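Local structure of lymphotactin (2NYZ) at residues 37-42 / 58-63. The protein is a C-class chemokine, probably acting as a chemoattractant for lymphocytes but not for monocytes or neutrophils. Sequence-based numbering, arbitrary orientation.
Sequences VIFITK and DVVRSM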
ATOM      1  N   VAL D  37      13.998 -19.183 -27.713  1.00 55.82           N
ATOM      2  CA  VAL D  37      15.201 -18.831 -28.433  1.00 54.17           C
ATOM      3  C   VAL D  37      16.144 -18.255 -27.392  1.00 52.83           C
ATOM      4  O   VAL D  37      15.803 -17.288 -26.708  1.00 52.80           O
ATOM      5  CB  VAL D  37      14.926 -17.741 -29.475  1.00 53.70           C
ATOM      6  CG1 VAL D  37      16.235 -17.298 -30.112  1.00 52.52           C
ATOM      7  CG2 VAL D  37      13.957 -18.258 -30.522  1.00 57.99           C
ATOM      8  N   ILE D  38      17.323 -18.846 -27.259  1.00 49.97           N
ATOM      9  CA  ILE D  38      18.275 -18.338 -26.290  1.00 47.77           C
ATOM     10  C   ILE D  38      19.370 -17.563 -26.999  1.00 47.39           C
ATOM     11  O   ILE D  38      20.265 -18.152 -27.608  1.00 50.19           O
ATOM     12  CB  ILE D  38      18.937 -19.471 -25.479  1.00 48.16           C
ATOM     13  CG1 ILE D  38      17.869 -20.386 -24.873  1.00 52.08           C
ATOM     14  CG2 ILE D  38      19.772 -18.872 -24.356  1.00 36.47           C
ATOM     15  CD1 ILE D  38      18.442 -21.630 -24.197  1.00 49.66           C
ATOM     16  N   PHE D  39      19.297 -16.239 -26.934  1.00 44.48           N
ATOM     17  CA  PHE D  39      20.320 -15.418 -27.564  1.00 45.07           C
ATOM     18  C   PHE D  39      21.546 -15.362 -26.650  1.00 47.03           C
ATOM     19  O   PHE D  39      21.424 -15.401 -25.425  1.00 48.78           O
ATOM     20  CB  PHE D  39      19.797 -14.000 -27.801  1.00 40.31           C
ATOM     21  CG  PHE D  39      18.699 -13.918 -28.813  1.00 41.57           C
ATOM     22  CD1 PHE D  39      18.935 -14.247 -30.143  1.00 44.22           C
ATOM     23  CD2 PHE D  39      17.432 -13.493 -28.445  1.00 41.16           C
ATOM     24  CE1 PHE D  39      17.923 -14.150 -31.092  1.00 45.21           C
ATOM     25  CE2 PHE D  39      16.415 -13.392 -29.384  1.00 43.82           C
ATOM     26  CZ  PHE D  39      16.658 -13.719 -30.710  1.00 45.36           C
ATOM     27  N   ILE D  40      22.728 -15.290 -27.242  1.00 47.38           N
ATOM     28  CA  ILE D  40      23.952 -15.194 -26.466  1.00 50.82           C
ATOM     29  C   ILE D  40      24.609 -13.882 -26.866  1.00 53.40           C
ATOM     30  O   ILE D  40      25.207 -13.799 -27.933  1.00 57.61           O
ATOM     31  CB  ILE D  40      24.904 -16.345 -26.786  1.00 53.71           C
ATOM     32  CG1 ILE D  40      24.227 -17.681 -26.445  1.00 63.82           C
ATOM     33  CG2 ILE D  40      26.194 -16.175 -26.007  1.00 52.33           C
ATOM     34  CD1 ILE D  40      25.079 -18.913 -26.744  1.00 66.99           C
ATOM     35  N   THR D  41      24.489 -12.859 -26.024  1.00 53.91           N
ATOM     36  CA  THR D  41      25.068 -11.557 -26.330  1.00 53.65           C
ATOM     37  C   THR D  41      26.557 -11.687 -26.611  1.00 56.99           C
ATOM     38  O   THR D  41      27.195 -12.665 -26.214  1.00 57.05           O
ATOM     39  CB  THR D  41      24.871 -10.552 -25.181  1.00 51.44           C
ATOM     40  OG1 THR D  41      25.813 -10.822 -24.138  1.00 51.56           O
ATOM     41  CG2 THR D  41      23.454 -10.653 -24.632  1.00 47.26           C
ATOM     42  N   LYS D  42      27.108 -10.688 -27.287  1.00 58.71           N
ATOM     43  CA  LYS D  42      28.511 -10.705 -27.652  1.00 60.67           C
ATOM     44  C   LYS D  42      29.476 -10.848 -26.490  1.00 60.73           C
ATOM     45  O   LYS D  42      30.631 -11.212 -26.705  1.00 62.46           O
ATOM     46  CB  LYS D  42      28.852  -9.466 -28.486  1.00 66.22           C
ATOM     47  CG  LYS D  42      28.248  -9.499 -29.897  1.00 69.32           C
ATOM     48  CD  LYS D  42      28.617  -8.266 -30.710  1.00 71.98           C
ATOM     49  CE  LYS D  42      28.049  -8.342 -32.122  1.00 78.04           C
ATOM     50  NZ  LYS D  42      26.559  -8.283 -32.160  1.00 80.45           N
ATOM     51  N   ASP D  58      12.731 -11.802 -36.537  1.00 77.34           N
ATOM     52  CA  ASP D  58      13.493 -10.867 -37.358  1.00 79.04           C
ATOM     53  C   ASP D  58      14.998 -11.039 -37.154  1.00 77.34           C
ATOM     54  O   ASP D  58      15.772 -11.017 -38.117  1.00 75.73           O
ATOM     55  CB  ASP D  58      13.091  -9.424 -37.015  1.00 86.06           C
ATOM     56  CG  ASP D  58      11.718  -9.045 -37.559  1.00 92.56           C
ATOM     57  OD1 ASP D  58      10.874  -9.950 -37.736  1.00 99.87           O
ATOM     58  OD2 ASP D  58      11.482  -7.838 -37.796  1.00 94.83           O
ATOM     59  N   VAL D  59      15.397 -11.206 -35.893  1.00 76.44           N
ATOM     60  CA  VAL D  59      16.801 -11.376 -35.519  1.00 75.06           C
ATOM     61  C   VAL D  59      17.324 -12.747 -35.927  1.00 76.83           C
ATOM     62  O   VAL D  59      18.421 -12.870 -36.471  1.00 75.49           O
ATOM     63  CB  VAL D  59      16.982 -11.211 -34.000  1.00 71.07           C
ATOM     64  CG1 VAL D  59      18.429 -11.459 -33.611  1.00 66.88           C
ATOM     65  CG2 VAL D  59      16.546  -9.820 -33.584  1.00 67.55           C
ATOM     66  N   VAL D  60      16.533 -13.778 -35.650  1.00 78.93           N
ATOM     67  CA  VAL D  60      16.903 -15.139 -35.996  1.00 81.35           C
ATOM     68  C   VAL D  60      17.189 -15.203 -37.491  1.00 84.87           C
ATOM     69  O   VAL D  60      18.123 -15.874 -37.931  1.00 86.05           O
ATOM     70  CB  VAL D  60      15.766 -16.114 -35.642  1.00 80.11           C
ATOM     71  CG1 VAL D  60      16.086 -17.508 -36.143  1.00 80.48           C
ATOM     72  CG2 VAL D  60      15.572 -16.138 -34.140  1.00 81.59           C
ATOM     73  N   ARG D  61      16.383 -14.486 -38.267  1.00 87.76           N
ATOM     74  CA  ARG D  61      16.542 -14.450 -39.716  1.00 89.41           C
ATOM     75  C   ARG D  61      17.772 -13.624 -40.086  1.00 90.40           C
ATOM     76  O   ARG D  61      18.627 -14.067 -40.853  1.00 89.18           O
ATOM     77  CB  ARG D  61      15.293 -13.840 -40.357  1.00 90.80           C
ATOM     78  CG  ARG D  61      15.278 -13.905 -41.871  1.00 93.34           C
ATOM     79  CD  ARG D  61      14.038 -13.242 -42.456  1.00 90.71           C
ATOM     80  NE  ARG D  61      12.802 -13.804 -41.922  1.00 87.74           N
ATOM     81  CZ  ARG D  61      12.054 -13.217 -40.994  1.00 90.40           C
ATOM     82  NH1 ARG D  61      12.418 -12.044 -40.493  1.00 88.22           N
ATOM     83  NH2 ARG D  61      10.936 -13.799 -40.574  1.00 90.04           N
ATOM     84  N   SER D  62      17.852 -12.422 -39.525  1.00 92.08           N
ATOM     85  CA  SER D  62      18.965 -11.512 -39.776  1.00 93.82           C
ATOM     86  C   SER D  62      20.303 -12.166 -39.464  1.00 96.47           C
ATOM     87  O   SER D  62      21.318 -11.855 -40.086  1.00 95.43           O
ATOM     88  CB  SER D  62      18.807 -10.244 -38.930  1.00 92.75           C
ATOM     89  OG  SER D  62      19.868  -9.332 -39.160  1.00 85.79           O
ATOM     90  N   MET D  63      20.304 -13.069 -38.491  1.00100.45           N
ATOM     91  CA  MET D  63      21.526 -13.756 -38.116  1.00105.24           C
ATOM     92  C   MET D  63      21.819 -14.892 -39.076  1.00109.92           C
ATOM     93  O   MET D  63      22.969 -15.102 -39.458  1.00111.74           O
ATOM     94  CB  MET D  63      21.429 -14.288 -36.690  1.00104.02           C
ATOM     95  CG  MET D  63      21.423 -13.195 -35.647  1.00103.96           C
ATOM     96  SD  MET D  63      21.616 -13.857 -34.005  1.00 98.79           S
ATOM     97  CE  MET D  63      23.399 -14.035 -33.930  1.00101.74           C
TER
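F39 and V37 pack against V59 and V60 in an apolar contact at the centre of the chemokine fold, where the C-terminal helix lies across a three-stranded antiparallel sheet. Strand 37-41 is the middle strand of that sheet. It bonds through its backbone to strand 24-28 on one side and to strand 46-49 on the other. The axes of strand 37-41 and helix 58-63 pass 11.0 Å apart at an angle of 58°. Only side chains bridge this gap, and the two segments bury 154 Å² between them.

F39 contributes the largest share of the buried surface. Its CG stands beside the backbone N and anti to the carbonyl carbon (chi1 -67°), and this rotamer places the outer ring atoms against V59 and V60. CE1 of F39 lies 4.3 Å from CG2 of V60. V37 has two roles. Its CG1 sits over one face of the F39 ring, 3.6 Å above the plane and offset toward the rim. CG1 of V37 also packs on the helix, 4.2 Å from CG2 of V60. V37 and F39 are thus braced against each other as well as against the helix.

Neighbouring residues complete the core. V56, one turn earlier in helix 54-64, touches both V37 and F39. V47 and A49 of strand 46-49 pack on F39, and V60 also reaches Y27 of strand 24-28. The closest approach between the two segments is near the ring's outer end, where CE1 of F39 meets CG1 of V59 obliquely at 3.7 Å.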